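Local coordinates for protein L-glyceraldehyde 3-phosphate reductase (PDB 6HG6) that binds NADPH in a TIM barrel of the aldo-keto reductase family and probably reduces aldehydes such as furfural and methylglyoxal with it, at residues A[28-33]-A[303-308]; A[47-52]-A[58-63]; A[111-116]-A[153-158]; A[177-182]-A[187-192]. All coordinates share one frame; numbering follows the deposited sequence.

Contact 1. Residues A[28-33]-A[303-308]. With NDP (NADPH dihydro-nicotinamide-adenine-dinucleotide phosphate), chain B.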
# COMPACT_ATOMS: atom_id res chain seq x y z
N ILE A 28 -9.01 1.19 -3.44
CA ILE A 28 -7.77 1.23 -4.26
C ILE A 28 -6.93 2.41 -3.77
O ILE A 28 -7.43 3.52 -3.83
CB ILE A 28 -8.03 1.37 -5.79
CG1 ILE A 28 -8.97 0.31 -6.34
CG2 ILE A 28 -6.71 1.35 -6.52
CD1 ILE A 28 -8.50 -1.07 -6.03
N SER A 29 -5.70 2.14 -3.33
CA SER A 29 -4.68 3.13 -2.95
C SER A 29 -3.60 3.14 -4.02
O SER A 29 -3.40 2.06 -4.68
CB SER A 29 -4.11 2.85 -1.59
OG SER A 29 -5.11 2.93 -0.57
N PHE A 30 -2.87 4.25 -4.12
CA PHE A 30 -1.86 4.43 -5.16
C PHE A 30 -0.48 4.50 -4.51
O PHE A 30 -0.26 5.33 -3.63
CB PHE A 30 -2.20 5.65 -6.00
CG PHE A 30 -1.32 5.72 -7.20
CD1 PHE A 30 -1.50 4.82 -8.24
CD2 PHE A 30 -0.26 6.60 -7.24
CE1 PHE A 30 -0.62 4.80 -9.32
CE2 PHE A 30 0.60 6.59 -8.34
CZ PHE A 30 0.40 5.72 -9.37
N GLY A 31 0.42 3.65 -4.98
CA GLY A 31 1.79 3.59 -4.43
C GLY A 31 2.81 4.17 -5.38
O GLY A 31 2.65 4.01 -6.61
N LEU A 32 3.88 4.76 -4.83
CA LEU A 32 4.91 5.42 -5.65
C LEU A 32 6.22 4.61 -5.64
O LEU A 32 7.28 5.17 -5.98
CB LEU A 32 5.08 6.87 -5.17
CG LEU A 32 4.04 7.86 -5.66
CD1 LEU A 32 2.72 7.66 -4.94
CD2 LEU A 32 4.54 9.28 -5.39
N TRP A 33 6.15 3.32 -5.30
CA TRP A 33 7.34 2.42 -5.28
C TRP A 33 8.06 2.47 -6.62
O TRP A 33 9.32 2.52 -6.60
CB TRP A 33 6.90 1.01 -4.91
CG TRP A 33 8.03 0.05 -4.79
CD1 TRP A 33 9.26 0.25 -4.23
CD2 TRP A 33 7.97 -1.33 -5.15
NE1 TRP A 33 10.00 -0.91 -4.28
CE2 TRP A 33 9.23 -1.89 -4.84
CE3 TRP A 33 6.99 -2.13 -5.76
CZ2 TRP A 33 9.52 -3.24 -5.11
CZ3 TRP A 33 7.28 -3.45 -6.01
CH2 TRP A 33 8.51 -4.00 -5.66
N SER A 303 -4.05 4.98 -17.99
CA SER A 303 -5.05 3.97 -18.41
C SER A 303 -5.07 2.82 -17.39
O SER A 303 -6.13 2.21 -17.23
CB SER A 303 -4.79 3.46 -19.82
OG SER A 303 -3.48 2.91 -19.92
N GLN A 304 -3.94 2.50 -16.74
CA GLN A 304 -3.91 1.39 -15.76
C GLN A 304 -4.72 1.76 -14.53
O GLN A 304 -5.40 0.89 -14.00
CB GLN A 304 -2.49 0.99 -15.39
CG GLN A 304 -1.77 0.39 -16.58
CD GLN A 304 -0.29 0.27 -16.35
OE1 GLN A 304 0.27 0.98 -15.52
NE2 GLN A 304 0.35 -0.58 -17.14
N ILE A 305 -4.66 3.02 -14.10
CA ILE A 305 -5.49 3.46 -12.95
C ILE A 305 -6.97 3.31 -13.35
O ILE A 305 -7.74 2.74 -12.58
CB ILE A 305 -5.10 4.89 -12.57
CG1 ILE A 305 -3.63 4.92 -12.14
CG2 ILE A 305 -6.01 5.42 -11.47
CD1 ILE A 305 -3.10 6.28 -11.76
N ILE A 306 -7.33 3.88 -14.47
CA ILE A 306 -8.74 3.92 -14.94
C ILE A 306 -9.28 2.48 -15.07
O ILE A 306 -10.39 2.25 -14.60
CB ILE A 306 -8.80 4.75 -16.23
CG1 ILE A 306 -8.48 6.21 -15.90
CG2 ILE A 306 -10.14 4.61 -16.91
CD1 ILE A 306 -8.15 7.09 -17.07
N GLU A 307 -8.53 1.53 -15.62
CA GLU A 307 -9.00 0.11 -15.68
C GLU A 307 -9.14 -0.44 -14.24
O GLU A 307 -10.07 -1.17 -13.94
CB GLU A 307 -8.01 -0.77 -16.45
CG GLU A 307 -8.22 -2.28 -16.23
CD GLU A 307 -7.50 -3.23 -17.19
OE1 GLU A 307 -7.71 -3.10 -18.45
OE2 GLU A 307 -6.73 -4.12 -16.67
N ASN A 308 -8.20 -0.16 -13.38
CA ASN A 308 -8.15 -0.86 -12.08
C ASN A 308 -9.25 -0.38 -11.15
O ASN A 308 -9.64 -1.17 -10.31
CB ASN A 308 -6.81 -0.68 -11.38
CG ASN A 308 -5.66 -1.41 -12.03
OD1 ASN A 308 -5.86 -2.18 -12.98
ND2 ASN A 308 -4.45 -1.12 -11.53
PA NDP B . 1.05 -4.04 -8.37
O1A NDP B . 1.21 -5.47 -7.96
O2A NDP B . -0.26 -3.33 -8.47
O5B NDP B . 1.90 -3.77 -9.71
C5B NDP B . 1.88 -2.45 -10.31
C4B NDP B . 2.39 -2.53 -11.73
O4B NDP B . 1.58 -3.50 -12.44
C3B NDP B . 2.31 -1.25 -12.57
O3B NDP B . 3.46 -0.42 -12.44
C2B NDP B . 2.19 -1.83 -13.97
O2B NDP B . 3.50 -2.23 -14.37
C1B NDP B . 1.31 -3.05 -13.75
N9A NDP B . -0.12 -2.82 -13.84
C8A NDP B . -0.91 -2.07 -12.99
N7A NDP B . -2.18 -2.10 -13.30
C5A NDP B . -2.25 -2.93 -14.41
C6A NDP B . -3.32 -3.37 -15.21
N6A NDP B . -4.59 -3.01 -14.99
N1A NDP B . -3.04 -4.20 -16.24
C2A NDP B . -1.77 -4.55 -16.45
N3A NDP B . -0.68 -4.21 -15.77
C4A NDP B . -0.99 -3.39 -14.74
O3 NDP B . 1.85 -3.14 -7.29
PN NDP B . 3.39 -2.87 -6.95
O1N NDP B . 3.87 -1.81 -7.88
O2N NDP B . 4.15 -4.15 -6.82
O5D NDP B . 3.23 -2.24 -5.47
C5D NDP B . 2.21 -1.23 -5.27
C4D NDP B . 2.60 -0.36 -4.11
O4D NDP B . 2.69 -1.16 -2.92
C3D NDP B . 3.97 0.31 -4.18
O3D NDP B . 3.93 1.44 -5.04
C2D NDP B . 4.18 0.65 -2.70
O2D NDP B . 3.46 1.81 -2.35
C1D NDP B . 3.60 -0.58 -2.00
N1N NDP B . 4.65 -1.57 -1.64
C2N NDP B . 4.97 -1.77 -0.32
C3N NDP B . 6.09 -2.46 0.06
C7N NDP B . 6.38 -2.63 1.53
O7N NDP B . 5.68 -2.06 2.39
N7N NDP B . 7.43 -3.38 1.85
C4N NDP B . 6.98 -3.01 -1.03
C5N NDP B . 6.42 -2.91 -2.40
C6N NDP B . 5.29 -2.29 -2.63
P2B NDP B . 3.85 -2.15 -15.95
O1X NDP B . 3.06 -1.08 -16.68
O2X NDP B . 5.34 -1.86 -15.97
O3X NDP B . 3.51 -3.55 -16.42
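F30 and I305 touch where the first strand of the TIM barrel packs against the helix holding the adenine end of NADPH. CE1 of F30 lies 3.8 Å from CD1 of I305, and the two side chains cross at about a right angle. Further along the strand, I28 CG1 makes a looser approach to the backbone O of N308, at 4.3 Å. No hydrogen bond spans the two segments directly; both instead bind NADPH. Q304 can be followed outward along it. Its CB is 3.7 Å from adenine N7A, CG runs on beside C5A, and CD passes N9A. The extended chain beyond CG (chi2 167°) carries the amide past the base, where NE2 donates to O1X of the 2'-phosphate over 2.8 Å at a nearly straight 168°. OE1, the other arm of that amide, accepts from S300 N, which fixes the amide's rotation. The exocyclic N6A donates to E307 OE2 over 2.9 Å, and N308 ND2 donates to N7A over 3.0 Å; N308 OD1 also faces N6A, but at a spacing too short to be taken at face value. At the far end of the cofactor, W33 N donates to the ribose hydroxyl O3D over 2.9 Å, and the indole lays one face against the nicotinamide, C5N standing 3.4 Å above its plane. Strand 28-31 is flanked in the closed sheet by 59-61 and 294-297, and helix 302-308 also packs against helix 42-54, where L48 and T51 meet I305.

Contact 2. Residues A[47-52]-A[58-63]. With NDP (NADPH dihydro-nicotinamide-adenine-dinucleotide phosphate), chain B.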
# COMPACT_ATOMS: atom_id res chain seq x y z
N GLU A 47 0.43 13.43 -14.06
CA GLU A 47 -0.80 12.88 -14.68
C GLU A 47 -1.22 11.63 -13.93
O GLU A 47 -2.45 11.42 -13.79
CB GLU A 47 -0.60 12.62 -16.18
CG GLU A 47 -0.54 13.91 -16.93
CD GLU A 47 -1.77 14.80 -16.76
OE1 GLU A 47 -2.90 14.26 -16.82
OE2 GLU A 47 -1.59 16.05 -16.55
N LEU A 48 -0.29 10.83 -13.43
CA LEU A 48 -0.67 9.60 -12.70
C LEU A 48 -1.37 10.01 -11.40
O LEU A 48 -2.43 9.44 -11.08
CB LEU A 48 0.55 8.72 -12.39
CG LEU A 48 1.13 7.96 -13.57
CD1 LEU A 48 2.40 7.22 -13.14
CD2 LEU A 48 0.11 7.00 -14.11
N CYS A 49 -0.82 10.98 -10.69
CA CYS A 49 -1.40 11.45 -9.41
C CYS A 49 -2.77 12.08 -9.65
O CYS A 49 -3.68 11.76 -8.90
CB CYS A 49 -0.48 12.43 -8.71
SG CYS A 49 0.99 11.59 -8.06
N PHE A 50 -2.88 12.95 -10.64
CA PHE A 50 -4.12 13.64 -10.99
C PHE A 50 -5.16 12.58 -11.37
O PHE A 50 -6.33 12.70 -10.95
CB PHE A 50 -3.91 14.61 -12.15
CG PHE A 50 -2.93 15.73 -11.86
CD1 PHE A 50 -2.65 16.14 -10.57
CD2 PHE A 50 -2.44 16.49 -12.92
CE1 PHE A 50 -1.76 17.18 -10.32
CE2 PHE A 50 -1.59 17.55 -12.68
CZ PHE A 50 -1.27 17.90 -11.38
N THR A 51 -4.79 11.60 -12.19
CA THR A 51 -5.72 10.53 -12.60
C THR A 51 -6.20 9.78 -11.35
O THR A 51 -7.40 9.57 -11.22
CB THR A 51 -5.09 9.57 -13.62
OG1 THR A 51 -4.69 10.38 -14.72
CG2 THR A 51 -6.06 8.50 -14.04
N ALA A 52 -5.30 9.45 -10.43
CA ALA A 52 -5.63 8.70 -9.21
C ALA A 52 -6.68 9.49 -8.41
O ALA A 52 -7.77 8.96 -8.11
CB ALA A 52 -4.40 8.48 -8.39
N THR A 58 -7.59 8.59 -2.70
CA THR A 58 -7.21 9.67 -1.78
C THR A 58 -5.93 9.32 -1.04
O THR A 58 -5.49 10.15 -0.19
CB THR A 58 -8.35 9.91 -0.79
OG1 THR A 58 -8.66 8.68 -0.12
CG2 THR A 58 -9.56 10.44 -1.49
N HIS A 59 -5.44 8.11 -1.21
CA HIS A 59 -4.28 7.63 -0.44
C HIS A 59 -3.10 7.40 -1.37
O HIS A 59 -3.24 6.61 -2.32
CB HIS A 59 -4.65 6.43 0.40
CG HIS A 59 -3.49 5.83 1.10
ND1 HIS A 59 -2.47 6.64 1.63
CD2 HIS A 59 -3.19 4.56 1.43
CE1 HIS A 59 -1.58 5.84 2.21
NE2 HIS A 59 -2.01 4.57 2.13
N PHE A 60 -2.03 8.13 -1.11
CA PHE A 60 -0.72 8.04 -1.79
C PHE A 60 0.27 7.45 -0.79
O PHE A 60 0.47 8.03 0.29
CB PHE A 60 -0.29 9.40 -2.34
CG PHE A 60 -1.17 9.84 -3.47
CD1 PHE A 60 -2.33 10.54 -3.19
CD2 PHE A 60 -0.91 9.50 -4.78
CE1 PHE A 60 -3.19 10.92 -4.22
CE2 PHE A 60 -1.77 9.87 -5.81
CZ PHE A 60 -2.90 10.60 -5.53
N ASP A 61 0.86 6.33 -1.18
CA ASP A 61 1.78 5.57 -0.30
C ASP A 61 3.21 5.76 -0.79
O ASP A 61 3.52 5.49 -1.96
CB ASP A 61 1.40 4.09 -0.27
CG ASP A 61 2.26 3.26 0.66
OD1 ASP A 61 2.12 3.42 1.92
OD2 ASP A 61 3.17 2.58 0.12
N LEU A 62 4.05 6.24 0.10
CA LEU A 62 5.49 6.41 -0.13
C LEU A 62 6.27 5.70 0.96
O LEU A 62 5.68 5.12 1.91
CB LEU A 62 5.81 7.90 -0.16
CG LEU A 62 5.19 8.63 -1.33
CD1 LEU A 62 3.87 9.26 -0.88
CD2 LEU A 62 6.15 9.65 -1.86
N ALA A 63 7.57 5.71 0.78
CA ALA A 63 8.56 5.24 1.75
C ALA A 63 9.79 6.10 1.49
O ALA A 63 9.98 6.63 0.36
CB ALA A 63 8.93 3.78 1.61
PA NDP B . 1.05 -4.04 -8.37
O1A NDP B . 1.21 -5.47 -7.96
O2A NDP B . -0.26 -3.33 -8.47
O5B NDP B . 1.90 -3.77 -9.71
C5B NDP B . 1.88 -2.45 -10.31
C4B NDP B . 2.39 -2.53 -11.73
O4B NDP B . 1.58 -3.50 -12.44
C3B NDP B . 2.31 -1.25 -12.57
O3B NDP B . 3.46 -0.42 -12.44
C2B NDP B . 2.19 -1.83 -13.97
O2B NDP B . 3.50 -2.23 -14.37
C1B NDP B . 1.31 -3.05 -13.75
N9A NDP B . -0.12 -2.82 -13.84
C8A NDP B . -0.91 -2.07 -12.99
N7A NDP B . -2.18 -2.10 -13.30
C5A NDP B . -2.25 -2.93 -14.41
C6A NDP B . -3.32 -3.37 -15.21
N6A NDP B . -4.59 -3.01 -14.99
N1A NDP B . -3.04 -4.20 -16.24
C2A NDP B . -1.77 -4.55 -16.45
N3A NDP B . -0.68 -4.21 -15.77
C4A NDP B . -0.99 -3.39 -14.74
O3 NDP B . 1.85 -3.14 -7.29
PN NDP B . 3.39 -2.87 -6.95
O1N NDP B . 3.87 -1.81 -7.88
O2N NDP B . 4.15 -4.15 -6.82
O5D NDP B . 3.23 -2.24 -5.47
C5D NDP B . 2.21 -1.23 -5.27
C4D NDP B . 2.60 -0.36 -4.11
O4D NDP B . 2.69 -1.16 -2.92
C3D NDP B . 3.97 0.31 -4.18
O3D NDP B . 3.93 1.44 -5.04
C2D NDP B . 4.18 0.65 -2.70
O2D NDP B . 3.46 1.81 -2.35
C1D NDP B . 3.60 -0.58 -2.00
N1N NDP B . 4.65 -1.57 -1.64
C2N NDP B . 4.97 -1.77 -0.32
C3N NDP B . 6.09 -2.46 0.06
C7N NDP B . 6.38 -2.63 1.53
O7N NDP B . 5.68 -2.06 2.39
N7N NDP B . 7.43 -3.38 1.85
C4N NDP B . 6.98 -3.01 -1.03
C5N NDP B . 6.42 -2.91 -2.40
C6N NDP B . 5.29 -2.29 -2.63
P2B NDP B . 3.85 -2.15 -15.95
O1X NDP B . 3.06 -1.08 -16.68
O2X NDP B . 5.34 -1.86 -15.97
O3X NDP B . 3.51 -3.55 -16.42
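F60 points from strand 59-61 into the side of helix 42-54, meeting C49 and A52 within the first beta-alpha-beta unit of the TIM barrel, strand 28-31, helix 42-54 and strand 59-61. The ring's far rim makes the contact. Its CZ comes 3.6 Å from the backbone O of C49, which sits at the ring edge near the plane. A52 CB approaches the same rim obliquely, 3.9 Å from CZ. The sulfur of C49 is also oblique: SG lies 4.9 Å from the ring centroid and 51° off its normal, a sulfur-aromatic contact that is neither a face stack nor an in-plane approach. C49 CB and SG both close on CE2, so one turn of helix, from C49 to A52, straddles the end of the ring. Outside the two segments, F60 meets the ring of F77 from helix 72-85, with planes at about 35°, extending the apolar layer between sheet and helices. The next residue along the strand turns to the cofactor. D61 CG is anti to the backbone N (chi1 -177°), which carries the carboxylate to the nicotinamide ribose, and K97 NZ and S95 OG hold it too. There O2D of NADPH donates to D61 OD2 over 2.6 Å.

Contact 3. Residues A[111-116]-A[153-158]; sequences GSRKYI and LDTAVK. With EDO (1,2-ethanediol), chain I.
R113 and T155 meet through a two-nitrogen grip on a single oxygen. NH1 donates to T155 OG1 over 3.0 Å at 146° and NH2 over 3.2 Å at 138°, both only moderately straight because two N-H groups converge on one atom. The hydroxyl lies at the guanidinium edge, near its plane, so the group approaches end-on. Alongside, I116 CG2 and L153 CD2 form a looser apolar contact at 4.5 Å. What positions the first shell is the arginine chain itself: the CG-anti torsion (chi1 175°) and the extended run to NE carry the guanidinium across to the neighbouring helix. T155 OG1 is also hydrogen-bonded to M151 O one turn earlier, which holds the hydroxyl against its own helix. At the start of the first helix S112 is the N-cap, its OG accepting from Y115 N over 3.0 Å, and E148 OE2 accepts from R113 N. On the second helix K158 NZ bridges to D154 OD1 at 2.7 Å. Helices 113-127 and 146-158 lie side by side on the outside of the barrel, and I116, L153 and A156 rest together on F135 of strand 132-137.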
# COMPACT_ATOMS: atom_id res chain seq x y z
N GLY A 111 14.95 0.18 11.77
CA GLY A 111 14.54 -0.06 13.27
C GLY A 111 15.01 0.75 14.54
O GLY A 111 14.24 0.84 15.58
N SER A 112 16.23 1.29 14.66
CA SER A 112 16.58 2.15 15.82
C SER A 112 15.74 3.42 15.86
O SER A 112 15.32 3.91 14.81
CB SER A 112 18.05 2.52 15.82
OG SER A 112 18.35 3.39 14.71
N ARG A 113 15.56 4.00 17.05
CA ARG A 113 14.93 5.33 17.23
C ARG A 113 15.73 6.36 16.42
O ARG A 113 15.12 7.17 15.73
CB ARG A 113 14.92 5.67 18.73
CG ARG A 113 14.41 7.07 19.05
CD ARG A 113 14.50 7.21 20.56
NE ARG A 113 13.92 8.46 20.97
CZ ARG A 113 12.62 8.69 21.08
NH1 ARG A 113 11.75 7.72 20.87
NH2 ARG A 113 12.22 9.91 21.46
N LYS A 114 17.06 6.30 16.44
CA LYS A 114 17.90 7.25 15.66
C LYS A 114 17.50 7.24 14.19
O LYS A 114 17.17 8.29 13.64
CB LYS A 114 19.37 6.91 15.86
CG LYS A 114 20.31 7.47 14.81
CD LYS A 114 20.44 8.96 14.83
CE LYS A 114 21.66 9.39 14.01
NZ LYS A 114 21.95 10.84 14.15
N TYR A 115 17.47 6.07 13.55
CA TYR A 115 17.15 5.99 12.11
C TYR A 115 15.71 6.44 11.88
O TYR A 115 15.44 7.21 10.95
CB TYR A 115 17.43 4.57 11.62
CG TYR A 115 16.84 4.29 10.27
CD1 TYR A 115 17.01 5.14 9.20
CD2 TYR A 115 16.12 3.12 10.07
CE1 TYR A 115 16.46 4.84 7.96
CE2 TYR A 115 15.59 2.81 8.84
CZ TYR A 115 15.76 3.68 7.78
OH TYR A 115 15.16 3.39 6.58
N ILE A 116 14.78 5.88 12.65
CA ILE A 116 13.34 6.11 12.39
C ILE A 116 13.07 7.61 12.47
O ILE A 116 12.46 8.16 11.57
CB ILE A 116 12.47 5.24 13.31
CG1 ILE A 116 12.61 3.76 12.95
CG2 ILE A 116 11.06 5.76 13.30
CD1 ILE A 116 11.91 2.84 13.95
N LEU A 153 7.76 5.40 16.69
CA LEU A 153 6.50 5.76 15.99
C LEU A 153 5.68 6.67 16.92
O LEU A 153 5.07 7.67 16.47
CB LEU A 153 5.72 4.51 15.63
CG LEU A 153 6.38 3.54 14.66
CD1 LEU A 153 5.42 2.45 14.25
CD2 LEU A 153 6.86 4.27 13.44
N ASP A 154 5.63 6.32 18.20
CA ASP A 154 4.87 7.12 19.18
C ASP A 154 5.44 8.55 19.26
O ASP A 154 4.67 9.52 19.27
CB ASP A 154 4.88 6.46 20.54
CG ASP A 154 4.15 7.27 21.60
OD1 ASP A 154 2.91 7.51 21.40
OD2 ASP A 154 4.82 7.70 22.58
N THR A 155 6.75 8.70 19.28
CA THR A 155 7.38 10.03 19.29
C THR A 155 6.96 10.80 18.03
O THR A 155 6.64 11.98 18.16
CB THR A 155 8.90 9.91 19.40
OG1 THR A 155 9.17 9.33 20.69
CG2 THR A 155 9.56 11.25 19.23
N ALA A 156 6.95 10.15 16.87
CA ALA A 156 6.50 10.76 15.61
C ALA A 156 5.07 11.31 15.75
O ALA A 156 4.83 12.50 15.42
CB ALA A 156 6.59 9.77 14.49
N VAL A 157 4.15 10.51 16.28
CA VAL A 157 2.75 10.95 16.45
C VAL A 157 2.67 12.05 17.51
O VAL A 157 2.04 13.08 17.28
CB VAL A 157 1.86 9.75 16.79
CG1 VAL A 157 0.51 10.22 17.24
CG2 VAL A 157 1.80 8.75 15.64
N LYS A 158 3.29 11.86 18.67
CA LYS A 158 3.15 12.84 19.78
C LYS A 158 3.87 14.15 19.47
O LYS A 158 3.52 15.16 20.11
CB LYS A 158 3.61 12.20 21.09
CG LYS A 158 2.79 10.95 21.43
CD LYS A 158 1.30 11.19 21.57
CE LYS A 158 0.58 9.85 21.58
NZ LYS A 158 1.03 8.99 22.69
C1 EDO I . 0.17 16.04 21.34
O1 EDO I . 0.52 14.94 20.49
C2 EDO I . 1.07 16.22 22.51
O2 EDO I . 2.42 15.81 22.32

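Contact 4. Residues A[177-182]-A[187-192]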
# COMPACT_ATOMS: atom_id res chain seq x y z
N LYS A 177 2.19 -8.03 19.53
CA LYS A 177 3.11 -7.38 20.49
C LYS A 177 3.16 -5.87 20.23
O LYS A 177 3.13 -5.10 21.19
CB LYS A 177 4.48 -8.03 20.40
CG LYS A 177 4.46 -9.47 20.89
CD LYS A 177 5.81 -10.09 20.86
CE LYS A 177 5.73 -11.55 21.22
NZ LYS A 177 7.06 -12.17 21.05
N ALA A 178 3.24 -5.47 18.96
CA ALA A 178 3.30 -4.05 18.57
C ALA A 178 2.01 -3.37 19.02
O ALA A 178 2.10 -2.26 19.61
CB ALA A 178 3.49 -3.92 17.08
N ALA A 179 0.88 -4.01 18.77
CA ALA A 179 -0.44 -3.44 19.15
C ALA A 179 -0.46 -3.22 20.67
O ALA A 179 -0.99 -2.17 21.12
CB ALA A 179 -1.56 -4.34 18.73
N ALA A 180 0.06 -4.17 21.45
CA ALA A 180 0.05 -4.05 22.92
C ALA A 180 0.92 -2.86 23.35
O ALA A 180 0.53 -2.12 24.30
CB ALA A 180 0.51 -5.34 23.57
N ILE A 181 2.08 -2.68 22.73
CA ILE A 181 2.99 -1.58 23.10
C ILE A 181 2.35 -0.26 22.72
O ILE A 181 2.39 0.64 23.54
CB ILE A 181 4.37 -1.76 22.48
CG1 ILE A 181 5.05 -2.98 23.13
CG2 ILE A 181 5.19 -0.48 22.60
CD1 ILE A 181 6.15 -3.57 22.26
N LEU A 182 1.82 -0.14 21.50
CA LEU A 182 1.24 1.15 21.04
C LEU A 182 -0.02 1.48 21.85
O LEU A 182 -0.27 2.67 22.11
CB LEU A 182 1.07 1.11 19.53
CG LEU A 182 2.41 1.11 18.79
CD1 LEU A 182 2.20 0.78 17.35
CD2 LEU A 182 3.13 2.45 18.97
N CYS A 187 -0.91 5.42 21.51
CA CYS A 187 -0.53 5.87 20.17
C CYS A 187 -1.48 5.27 19.16
O CYS A 187 -1.56 4.04 19.06
CB CYS A 187 0.88 5.43 19.84
SG CYS A 187 1.43 6.05 18.24
N PRO A 188 -2.21 6.11 18.40
CA PRO A 188 -3.07 5.60 17.32
C PRO A 188 -2.27 4.69 16.39
O PRO A 188 -1.29 5.09 15.83
CB PRO A 188 -3.54 6.85 16.57
CG PRO A 188 -3.43 7.97 17.62
CD PRO A 188 -2.28 7.58 18.52
N PHE A 189 -2.76 3.48 16.20
CA PHE A 189 -2.11 2.44 15.39
C PHE A 189 -3.27 1.77 14.64
O PHE A 189 -4.09 1.16 15.30
CB PHE A 189 -1.33 1.47 16.28
CG PHE A 189 -0.94 0.21 15.55
CD1 PHE A 189 -0.52 0.26 14.23
CD2 PHE A 189 -1.01 -1.03 16.15
CE1 PHE A 189 -0.24 -0.91 13.52
CE2 PHE A 189 -0.67 -2.19 15.47
CZ PHE A 189 -0.31 -2.14 14.15
N VAL A 190 -3.34 1.95 13.34
CA VAL A 190 -4.59 1.52 12.67
C VAL A 190 -4.34 0.64 11.46
O VAL A 190 -5.38 0.17 10.89
CB VAL A 190 -5.42 2.76 12.27
CG1 VAL A 190 -5.82 3.60 13.48
CG2 VAL A 190 -4.69 3.57 11.21
N ILE A 191 -3.11 0.45 11.03
CA ILE A 191 -2.92 -0.16 9.69
C ILE A 191 -1.66 -1.03 9.62
O ILE A 191 -0.59 -0.62 10.08
CB ILE A 191 -2.91 0.94 8.60
CG1 ILE A 191 -3.02 0.40 7.16
CG2 ILE A 191 -1.69 1.83 8.74
CD1 ILE A 191 -4.29 -0.32 6.88
N ASN A 192 -1.83 -2.18 8.98
CA ASN A 192 -0.72 -3.08 8.58
C ASN A 192 -0.61 -3.02 7.06
O ASN A 192 -1.65 -3.10 6.39
CB ASN A 192 -1.02 -4.52 8.94
CG ASN A 192 -1.03 -4.73 10.42
OD1 ASN A 192 0.04 -4.97 10.95
ND2 ASN A 192 -2.21 -4.69 11.04
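C187 N donates to L182 O over 2.9 Å, with a nearly straight N-H...O angle of 173°, and this is the hydrogen bond that joins the two segments. The donor stands 21° from the carbonyl plane. The bond is made where the chain turns back against the helix it has just left, and the CA atoms of L182 and C187 are 5.1 Å apart. Around it the packing is apolar. L182 divides its two methyls between two partners: CD2 lies 3.8 Å from C187 CB and close to its SG, while CD1 rests obliquely on the F189 ring, 3.7 Å from CG and near CB. The side chains of L182 and F189 cross at about a right angle. F189 CG is anti to the backbone N (chi1 166°), a torsion that lays the ring along the helix and brings its CD2 and CE2 side to A179. There A179 CA sits at the ring edge near its plane, and A179 CB is 4.0 Å from CE2. The leucine methyl thus meets the ring obliquely and the alanine meets its edge; they do not sandwich it. I167 of strand 162-168 touches F189 as well. These residues join helix 172-184 to strand 189-195 in the beta-alpha-beta unit begun by strand 162-168, and M150 of the preceding helix 146-158 also touches L182. Chemically, the contact combines one directional backbone bond, which fixes the chain's return at C187, with dispersion contacts that carry the remaining fit between helix and strand, all of its touching residues being buried.

In the fold
From the N terminus, contact 1 opens at strand 28-31 and closes at helix 302-308, a loop of some 270 residues that contains the three others. Contact 2 closes first, binding helix 42-54 to the next strand, and it touches contact 1 through the F30 O to D61 N pair of neighbouring strands; both contacts reach NADPH. Contact 3 follows in series, joining helices 113-127 and 146-158, and contact 4 comes after it at helix 172-184 and strand 189-195. Contacts 3 and 4 touch where D154 and V157 pack on C187. None of the loops cross. Contacts 1 and 4 lie on opposite sides of the chain's centre, their centres about 28 Å apart.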